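Local coordinates for protein kinase (Staphylococcus aureus subsp. aureus Mu50, PDB 3PY9), which probably senses cell-wall muropeptides through its extracellular PASTA domains and relays this to a serine/threonine kinase domain inside the cell, at residues K142-E147 against K164-E169; G181-Q186 against I199-S204; V146-H151 against S187-S192. One frame throughout, in Å; residues are numbered along the deposited sequence.

All three contacts fall within one PASTA domain of the extracellular region, and their centres lie close together: about 9 Å between contacts 1 and 3, 10 Å between contacts 2 and 3, and 15 Å between contacts 1 and 2. Contacts 1 and 3 share V146 and E147, where strand 143-146 runs out into a loop. Contacts 1 and 2 meet in the three-stranded sheet, K167 O lying 2.7 Å from I199 N. Q186 of contact 2 reaches contact 3, its OE1 2.8 Å from F149 N. The europium ion bound by D99, D130 and N132 uses no residue of these segments.

Contact 1 of 3, residues K142-E147 against K164-E169; sequences KQVYVE and KGFKVE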
loop_
_atom_site.group_PDB
_atom_site.type_symbol
_atom_site.label_atom_id
_atom_site.label_comp_id
_atom_site.label_asym_id
_atom_site.label_seq_id
_atom_site.Cartn_x
_atom_site.Cartn_y
_atom_site.Cartn_z
ATOM N N LYS A 142 -9.605 3.922 5.427
ATOM C CA LYS A 142 -10.524 4.770 6.147
ATOM C C LYS A 142 -11.302 5.633 5.140
ATOM O O LYS A 142 -10.692 6.257 4.249
ATOM C CB LYS A 142 -9.749 5.635 7.150
ATOM C CG LYS A 142 -10.540 6.779 7.787
ATOM C CD LYS A 142 -11.530 6.292 8.836
ATOM C CE LYS A 142 -12.546 7.369 9.122
ATOM N NZ LYS A 142 -13.331 7.159 10.347
ATOM N N GLN A 143 -12.636 5.635 5.275
ATOM C CA GLN A 143 -13.516 6.452 4.432
ATOM C C GLN A 143 -13.713 7.779 5.130
ATOM O O GLN A 143 -14.048 7.837 6.316
ATOM C CB GLN A 143 -14.876 5.797 4.208
ATOM C CG GLN A 143 -14.859 4.484 3.427
ATOM C CD GLN A 143 -14.115 4.581 2.141
ATOM O OE1 GLN A 143 -12.947 4.157 2.043
ATOM N NE2 GLN A 143 -14.773 5.129 1.118
ATOM N N VAL A 144 -13.441 8.845 4.399
ATOM C CA VAL A 144 -13.606 10.201 4.902
ATOM C C VAL A 144 -14.585 10.914 3.996
ATOM O O VAL A 144 -14.500 10.788 2.776
ATOM C CB VAL A 144 -12.273 10.958 4.905
ATOM C CG1 VAL A 144 -12.469 12.402 5.404
ATOM C CG2 VAL A 144 -11.268 10.215 5.795
ATOM N N TYR A 145 -15.499 11.664 4.597
ATOM C CA TYR A 145 -16.524 12.365 3.862
ATOM C C TYR A 145 -15.955 13.605 3.166
ATOM O O TYR A 145 -15.266 14.412 3.775
ATOM C CB TYR A 145 -17.674 12.734 4.793
ATOM C CG TYR A 145 -18.914 13.210 4.070
ATOM C CD1 TYR A 145 -19.920 12.320 3.724
ATOM C CD2 TYR A 145 -19.066 14.572 3.701
ATOM C CE1 TYR A 145 -21.059 12.765 3.042
ATOM C CE2 TYR A 145 -20.204 15.024 3.036
ATOM C CZ TYR A 145 -21.185 14.116 2.689
ATOM O OH TYR A 145 -22.320 14.543 2.034
ATOM N N VAL A 146 -16.237 13.727 1.873
ATOM C CA VAL A 146 -15.809 14.894 1.085
ATOM C C VAL A 146 -16.893 15.963 1.084
ATOM O O VAL A 146 -17.901 15.832 0.389
ATOM C CB VAL A 146 -15.537 14.506 -0.365
ATOM C CG1 VAL A 146 -14.795 15.656 -1.100
ATOM C CG2 VAL A 146 -14.752 13.197 -0.419
ATOM N N GLU A 147 -16.682 17.016 1.870
ATOM C CA GLU A 147 -17.627 18.116 1.933
ATOM C C GLU A 147 -17.818 18.810 0.575
ATOM O O GLU A 147 -16.845 19.168 -0.112
ATOM C CB GLU A 147 -17.243 19.134 3.002
ATOM C CG GLU A 147 -18.375 20.147 3.212
ATOM C CD GLU A 147 -18.080 21.196 4.252
ATOM O OE1 GLU A 147 -17.013 21.136 4.903
ATOM O OE2 GLU A 147 -18.945 22.066 4.439
ATOM N N LYS A 164 -8.475 17.320 6.398
ATOM C CA LYS A 164 -9.067 15.976 6.484
ATOM C C LYS A 164 -8.184 14.984 5.736
ATOM O O LYS A 164 -8.548 13.812 5.575
ATOM C CB LYS A 164 -10.501 15.959 5.937
ATOM C CG LYS A 164 -11.505 16.786 6.750
ATOM C CD LYS A 164 -12.596 15.935 7.415
ATOM C CE LYS A 164 -12.085 15.033 8.555
ATOM N NZ LYS A 164 -13.139 14.047 9.059
ATOM N N GLY A 165 -7.027 15.457 5.271
ATOM C CA GLY A 165 -6.039 14.581 4.643
ATOM C C GLY A 165 -6.084 14.439 3.137
ATOM O O GLY A 165 -5.263 13.721 2.561
ATOM N N PHE A 166 -7.024 15.134 2.495
ATOM C CA PHE A 166 -7.181 15.064 1.042
ATOM C C PHE A 166 -6.094 15.820 0.325
ATOM O O PHE A 166 -5.577 16.824 0.831
ATOM C CB PHE A 166 -8.566 15.568 0.581
ATOM C CG PHE A 166 -9.723 14.712 1.070
ATOM C CD1 PHE A 166 -9.851 13.394 0.659
ATOM C CD2 PHE A 166 -10.663 15.229 1.950
ATOM C CE1 PHE A 166 -10.884 12.586 1.140
ATOM C CE2 PHE A 166 -11.723 14.448 2.423
ATOM C CZ PHE A 166 -11.833 13.126 2.009
ATOM N N LYS A 167 -5.756 15.313 -0.853
ATOM C CA LYS A 167 -4.987 16.049 -1.843
ATOM C C LYS A 167 -5.965 16.881 -2.707
ATOM O O LYS A 167 -6.980 16.370 -3.172
ATOM C CB LYS A 167 -4.156 15.075 -2.686
ATOM C CG LYS A 167 -3.147 14.253 -1.856
ATOM C CD LYS A 167 -2.976 12.822 -2.392
ATOM C CE LYS A 167 -2.116 11.937 -1.465
ATOM N NZ LYS A 167 -2.791 11.482 -0.199
ATOM N N VAL A 168 -5.670 18.167 -2.884
ATOM C CA VAL A 168 -6.572 19.102 -3.575
ATOM C C VAL A 168 -5.918 19.603 -4.852
ATOM O O VAL A 168 -4.802 20.119 -4.809
ATOM C CB VAL A 168 -6.905 20.324 -2.691
ATOM C CG1 VAL A 168 -7.452 21.474 -3.538
ATOM C CG2 VAL A 168 -7.882 19.960 -1.567
ATOM N N GLU A 169 -6.609 19.454 -5.981
ATOM C CA GLU A 169 -6.147 20.019 -7.246
ATOM C C GLU A 169 -7.152 21.011 -7.804
ATOM O O GLU A 169 -8.349 20.919 -7.535
ATOM C CB GLU A 169 -5.901 18.927 -8.277
ATOM C CG GLU A 169 -4.736 18.019 -7.956
ATOM C CD GLU A 169 -4.531 16.951 -9.019
ATOM O OE1 GLU A 169 -5.432 16.811 -9.901
ATOM O OE2 GLU A 169 -3.481 16.256 -8.960
#
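K164 and F166 close around V144 from just beyond the C-terminal end of helix 154-162, burying 209 Å² in all. The chain of K164 bends at chi2 and again at chi3 (69°, which sets CE), and the result is a curl around one methyl group: CB, CD, CE and NZ each lie 4.1 Å from V144 CG1. Three methylenes and NZ alike lie against this methyl, which offers the ammonium group no polar partner. G165 makes the turn between the two contacting residues. It is the C-prime residue of a Schellman motif that ends the helix, with F166 N bonded to L161 O and G165 N to E162 O, and its phi of 93° belongs to that role.

F166 then carries most of the apolar packing. Chi1 (-65°) puts CG anti to the carbonyl carbon; the side chains of F166 and V144 slide past each other in opposite directions, and CZ comes 3.5 Å from V144 CG1. The same CZ is 3.8 Å from V146 CG2, so two valines of one strand share the end of the ring, both obliquely. Carbonyl oxygens occupy the ring edge: V144 O lies in the ring plane, 3.6 Å from CZ, and Y145 O is 3.8 Å from CE2. L161, V193 and I199 also touch F166.

V144 and V146 make backbone bonds to V193 and to G190 and K191, so strand 143-146 is tied to the link between helix 154-162 and strand 167-173 of this PASTA domain by van der Waals packing, perhaps aided by weak attraction between ring C-H groups and the two carbonyl oxygens.

Contact 2 of 3, residues G181-Q186 against I199-S204; sequences GDVISQ and ISFVVS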
loop_
_atom_site.group_PDB
_atom_site.type_symbol
_atom_site.label_atom_id
_atom_site.label_comp_id
_atom_site.label_asym_id
_atom_site.label_seq_id
_atom_site.Cartn_x
_atom_site.Cartn_y
_atom_site.Cartn_z
ATOM N N GLY A 181 -12.597 33.112 -7.183
ATOM C CA GLY A 181 -12.115 32.293 -6.083
ATOM C C GLY A 181 -13.179 31.381 -5.500
ATOM O O GLY A 181 -12.925 30.675 -4.513
ATOM N N ASP A 182 -14.372 31.417 -6.092
ATOM C CA ASP A 182 -15.421 30.461 -5.774
ATOM C C ASP A 182 -15.369 29.274 -6.747
ATOM O O ASP A 182 -14.891 29.400 -7.877
ATOM C CB ASP A 182 -16.817 31.112 -5.780
ATOM C CG ASP A 182 -17.116 31.883 -4.507
ATOM O OD1 ASP A 182 -16.171 32.208 -3.747
ATOM O OD2 ASP A 182 -18.313 32.172 -4.263
ATOM N N VAL A 183 -15.891 28.139 -6.284
ATOM C CA VAL A 183 -15.778 26.865 -6.961
ATOM C C VAL A 183 -16.889 26.712 -7.995
ATOM O O VAL A 183 -18.086 26.721 -7.657
ATOM C CB VAL A 183 -15.867 25.703 -5.935
ATOM C CG1 VAL A 183 -15.974 24.352 -6.644
ATOM C CG2 VAL A 183 -14.694 25.752 -4.940
ATOM N N ILE A 184 -16.475 26.565 -9.252
ATOM C CA ILE A 184 -17.375 26.195 -10.335
ATOM C C ILE A 184 -17.835 24.764 -10.125
ATOM O O ILE A 184 -19.016 24.499 -10.114
ATOM C CB ILE A 184 -16.702 26.278 -11.747
ATOM C CG1 ILE A 184 -15.853 27.545 -11.914
ATOM C CG2 ILE A 184 -17.751 26.133 -12.863
ATOM C CD1 ILE A 184 -16.610 28.818 -11.785
ATOM N N SER A 185 -16.884 23.847 -9.956
ATOM C CA SER A 185 -17.201 22.421 -9.854
ATOM C C SER A 185 -16.220 21.649 -8.979
ATOM O O SER A 185 -15.068 22.064 -8.799
ATOM C CB SER A 185 -17.250 21.789 -11.243
ATOM O OG SER A 185 -15.938 21.602 -11.740
ATOM N N GLN A 186 -16.692 20.511 -8.464
ATOM C CA GLN A 186 -15.911 19.675 -7.533
ATOM C C GLN A 186 -16.176 18.205 -7.746
ATOM O O GLN A 186 -17.322 17.778 -7.866
ATOM C CB GLN A 186 -16.240 20.014 -6.079
ATOM C CG GLN A 186 -15.370 19.299 -5.019
ATOM C CD GLN A 186 -15.848 19.607 -3.602
ATOM O OE1 GLN A 186 -16.370 20.704 -3.342
ATOM N NE2 GLN A 186 -15.690 18.636 -2.680
ATOM N N ILE A 199 -9.100 15.436 -4.467
ATOM C CA ILE A 199 -10.316 16.188 -4.835
ATOM C C ILE A 199 -9.970 17.253 -5.881
ATOM O O ILE A 199 -9.048 18.055 -5.669
ATOM C CB ILE A 199 -10.982 16.839 -3.596
ATOM C CG1 ILE A 199 -10.944 15.882 -2.373
ATOM C CG2 ILE A 199 -12.417 17.280 -3.909
ATOM C CD1 ILE A 199 -11.591 14.486 -2.600
ATOM N N SER A 200 -10.697 17.233 -7.006
ATOM C CA SER A 200 -10.446 18.141 -8.146
ATOM C C SER A 200 -11.468 19.282 -8.236
ATOM O O SER A 200 -12.677 19.058 -8.163
ATOM C CB SER A 200 -10.426 17.363 -9.466
ATOM O OG SER A 200 -9.468 16.315 -9.432
ATOM N N PHE A 201 -10.960 20.496 -8.407
ATOM C CA PHE A 201 -11.768 21.717 -8.369
ATOM C C PHE A 201 -11.628 22.519 -9.649
ATOM O O PHE A 201 -10.533 22.650 -10.192
ATOM C CB PHE A 201 -11.314 22.608 -7.210
ATOM C CG PHE A 201 -11.795 22.151 -5.873
ATOM C CD1 PHE A 201 -13.017 22.580 -5.387
ATOM C CD2 PHE A 201 -11.016 21.305 -5.093
ATOM C CE1 PHE A 201 -13.468 22.178 -4.140
ATOM C CE2 PHE A 201 -11.465 20.877 -3.834
ATOM C CZ PHE A 201 -12.684 21.302 -3.364
ATOM N N VAL A 202 -12.745 23.041 -10.136
ATOM C CA VAL A 202 -12.700 24.083 -11.155
ATOM C C VAL A 202 -13.132 25.363 -10.471
ATOM O O VAL A 202 -14.212 25.428 -9.869
ATOM C CB VAL A 202 -13.537 23.744 -12.404
ATOM C CG1 VAL A 202 -13.508 24.908 -13.411
ATOM C CG2 VAL A 202 -13.020 22.440 -13.044
ATOM N N VAL A 203 -12.247 26.359 -10.550
ATOM C CA VAL A 203 -12.311 27.572 -9.741
ATOM C C VAL A 203 -12.477 28.813 -10.627
ATOM O O VAL A 203 -11.934 28.889 -11.742
ATOM C CB VAL A 203 -11.059 27.697 -8.832
ATOM C CG1 VAL A 203 -11.132 28.936 -7.948
ATOM C CG2 VAL A 203 -10.898 26.431 -7.970
ATOM N N SER A 204 -13.256 29.766 -10.127
ATOM C CA SER A 204 -13.557 30.977 -10.868
ATOM C C SER A 204 -12.444 32.017 -10.733
ATOM O O SER A 204 -12.025 32.366 -9.621
ATOM C CB SER A 204 -14.906 31.562 -10.407
ATOM O OG SER A 204 -15.257 32.717 -11.153
#
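Q186 lies alongside F201, both side chains pointing the same way, and this pair forms the dense side of the contact. Q186 CG, anti to its backbone N, sits over the ring face in a CH-pi contact, 4.0 Å from the F201 centroid and 29° off the normal. The amide beyond it is turned 38° from the ring plane, with OE1 3.4 Å from F201 CE1. Its rotation is fixed by outside partners: OE1 accepts from F149 N, while NE2 donates to E147 O and P188 O. On the same face of the sheet V183 grips the ring near CD1, with CG1 in plane at the edge and CG2 3.6 Å from F201 CD1. F154 meets F201 edge-to-face, and A157 and L161 of helix 154-162 and V168 of strand 167-173 also touch it.

Between V183 and S185 the antiparallel pairing slips by one residue. I184 and S185 both oppose V202, a classic beta bulge in the edge strand of the three-stranded sheet. V202 O receives S185 N at 3.1 Å and, in a weak, strongly bent bond, I184 N at 2.6 Å. V202 N returns a bond to S185 O.

The opposite face, carrying S185 and V202, is the partly exposed, more solvent-facing one. S185 OG, set between its backbone N and carbonyl carbon (chi1 76°), rests 3.3 Å from V202 CB, a polar atom against an aliphatic one. I184 lays CG1 on V202 CG1 and extends CD1 to within 3.5 Å of S204 CB, with S175 and I178 nearby.

At the G181 end the backbones are bonded again: G181 N donates to S204 O at 2.6 Å, S204 N donates to D182 O, and S204 OG is held by I178 O and G206 N.

Contact 3 of 3, residues V146-H151 against S187-S192; sequences VEDFEH and SPKGKS
K189 runs beside D148 and crosses E150 at about a right angle, so one lysine is met by two acidic side chains. CB, 3.8 Å from D148 CG, lies against the carboxylate carbon. CG, placed between the backbone N and carbonyl carbon (chi1 68°), stays beside the same group. CD, still near D148 OD1, also meets E150, 3.5 Å from its OE2, and CE is 3.4 Å from that oxygen. A bend at chi4 (81°) then brings NZ near both acids, 3.6 Å from D148 OD2 in a salt bridge and 3.6 Å from E150 OE1 in a long one, the two oxygens about 90° apart around it. One water fills out the network, accepting from K189 NZ at 3.1 Å and donating to D148 OD2 and E150 OE1.

D148 OD1 accepts E150 N at 3.0 Å, an Asx turn, and E150 OE2 receives Q186 N. Beside this polar cluster the backbones join directly: V146 N donates to K191 O at 2.7 Å, and G190 N to V146 O. V146 CG1 also packs on the carbonyl oxygen of P188, which follows a cis peptide bond.

With NZ rather far from both carboxylates, the pairing is probably a modest, solvent-screened attraction that helps join the loop after strand 143-146 to the loop between strands 183-187 and 191-194 of this PASTA domain.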
loop_
_atom_site.group_PDB
_atom_site.type_symbol
_atom_site.label_atom_id
_atom_site.label_comp_id
_atom_site.label_asym_id
_atom_site.label_seq_id
_atom_site.Cartn_x
_atom_site.Cartn_y
_atom_site.Cartn_z
ATOM N N VAL A 146 -16.237 13.727 1.873
ATOM C CA VAL A 146 -15.809 14.894 1.085
ATOM C C VAL A 146 -16.893 15.963 1.084
ATOM O O VAL A 146 -17.901 15.832 0.389
ATOM C CB VAL A 146 -15.537 14.506 -0.365
ATOM C CG1 VAL A 146 -14.795 15.656 -1.100
ATOM C CG2 VAL A 146 -14.752 13.197 -0.419
ATOM N N GLU A 147 -16.682 17.016 1.870
ATOM C CA GLU A 147 -17.627 18.116 1.933
ATOM C C GLU A 147 -17.818 18.810 0.575
ATOM O O GLU A 147 -16.845 19.168 -0.112
ATOM C CB GLU A 147 -17.243 19.134 3.002
ATOM C CG GLU A 147 -18.375 20.147 3.212
ATOM C CD GLU A 147 -18.080 21.196 4.252
ATOM O OE1 GLU A 147 -17.013 21.136 4.903
ATOM O OE2 GLU A 147 -18.945 22.066 4.439
ATOM N N ASP A 148 -19.089 18.980 0.204
ATOM C CA ASP A 148 -19.464 19.598 -1.064
ATOM C C ASP A 148 -19.375 21.098 -0.912
ATOM O O ASP A 148 -20.149 21.709 -0.172
ATOM C CB ASP A 148 -20.882 19.180 -1.431
ATOM C CG ASP A 148 -21.309 19.628 -2.819
ATOM O OD1 ASP A 148 -20.650 20.503 -3.444
ATOM O OD2 ASP A 148 -22.346 19.086 -3.273
ATOM N N PHE A 149 -18.406 21.681 -1.604
ATOM C CA PHE A 149 -18.145 23.110 -1.545
ATOM C C PHE A 149 -18.526 23.834 -2.854
ATOM O O PHE A 149 -18.064 24.959 -3.101
ATOM C CB PHE A 149 -16.664 23.360 -1.254
ATOM C CG PHE A 149 -16.275 23.237 0.218
ATOM C CD1 PHE A 149 -16.677 24.197 1.148
ATOM C CD2 PHE A 149 -15.460 22.185 0.647
ATOM C CE1 PHE A 149 -16.284 24.106 2.497
ATOM C CE2 PHE A 149 -15.069 22.078 1.983
ATOM C CZ PHE A 149 -15.484 23.035 2.915
ATOM N N GLU A 150 -19.347 23.206 -3.696
ATOM C CA GLU A 150 -19.676 23.844 -4.965
ATOM C C GLU A 150 -20.292 25.211 -4.703
ATOM O O GLU A 150 -21.130 25.345 -3.817
ATOM C CB GLU A 150 -20.527 22.949 -5.868
ATOM C CG GLU A 150 -19.652 21.948 -6.636
ATOM C CD GLU A 150 -20.375 21.177 -7.736
ATOM O OE1 GLU A 150 -21.629 21.182 -7.787
ATOM O OE2 GLU A 150 -19.671 20.538 -8.543
ATOM N N HIS A 151 -19.822 26.217 -5.437
ATOM C CA HIS A 151 -20.260 27.614 -5.287
ATOM C C HIS A 151 -19.845 28.269 -3.972
ATOM O O HIS A 151 -20.425 29.291 -3.584
ATOM C CB HIS A 151 -21.783 27.789 -5.475
ATOM C CG HIS A 151 -22.290 27.382 -6.823
ATOM N ND1 HIS A 151 -21.463 27.153 -7.901
ATOM C CD2 HIS A 151 -23.554 27.199 -7.276
ATOM C CE1 HIS A 151 -22.192 26.815 -8.950
ATOM N NE2 HIS A 151 -23.465 26.841 -8.599
ATOM N N SER A 187 -15.097 17.434 -7.748
ATOM C CA SER A 187 -15.169 16.008 -7.944
ATOM C C SER A 187 -14.036 15.329 -7.177
ATOM O O SER A 187 -12.874 15.666 -7.381
ATOM C CB SER A 187 -15.038 15.709 -9.439
ATOM O OG SER A 187 -15.186 14.333 -9.674
ATOM N N PRO A 188 -14.379 14.377 -6.286
ATOM C CA PRO A 188 -15.758 14.076 -5.843
ATOM C C PRO A 188 -16.286 15.067 -4.799
ATOM O O PRO A 188 -15.532 15.930 -4.336
ATOM C CB PRO A 188 -15.623 12.678 -5.241
ATOM C CG PRO A 188 -14.243 12.682 -4.690
ATOM C CD PRO A 188 -13.412 13.439 -5.694
ATOM N N LYS A 189 -17.566 14.941 -4.441
ATOM C CA LYS A 189 -18.221 15.824 -3.447
ATOM C C LYS A 189 -19.438 15.096 -2.917
ATOM O O LYS A 189 -19.996 14.245 -3.631
ATOM C CB LYS A 189 -18.686 17.155 -4.106
ATOM C CG LYS A 189 -19.843 16.940 -5.126
ATOM C CD LYS A 189 -20.077 18.135 -6.046
ATOM C CE LYS A 189 -21.074 17.745 -7.149
ATOM N NZ LYS A 189 -22.440 17.845 -6.605
ATOM N N GLY A 190 -19.859 15.434 -1.701
ATOM C CA GLY A 190 -21.114 14.917 -1.125
ATOM C C GLY A 190 -21.157 13.422 -0.857
ATOM O O GLY A 190 -22.229 12.784 -0.900
ATOM N N LYS A 191 -19.990 12.874 -0.529
ATOM C CA LYS A 191 -19.711 11.447 -0.636
ATOM C C LYS A 191 -18.517 11.144 0.263
ATOM O O LYS A 191 -17.590 11.929 0.301
ATOM C CB LYS A 191 -19.250 11.202 -2.085
ATOM C CG LYS A 191 -19.707 9.937 -2.736
ATOM C CD LYS A 191 -18.838 9.599 -3.958
ATOM C CE LYS A 191 -19.197 10.435 -5.185
ATOM N NZ LYS A 191 -18.923 9.679 -6.475
ATOM N N SER A 192 -18.513 10.007 0.963
ATOM C CA SER A 192 -17.274 9.535 1.560
ATOM C C SER A 192 -16.429 8.729 0.575
ATOM O O SER A 192 -16.950 7.950 -0.192
ATOM C CB SER A 192 -17.511 8.763 2.867
ATOM O OG SER A 192 -18.394 7.670 2.698
HETATM O O HOH W 1 -23.179 20.711 -5.685
#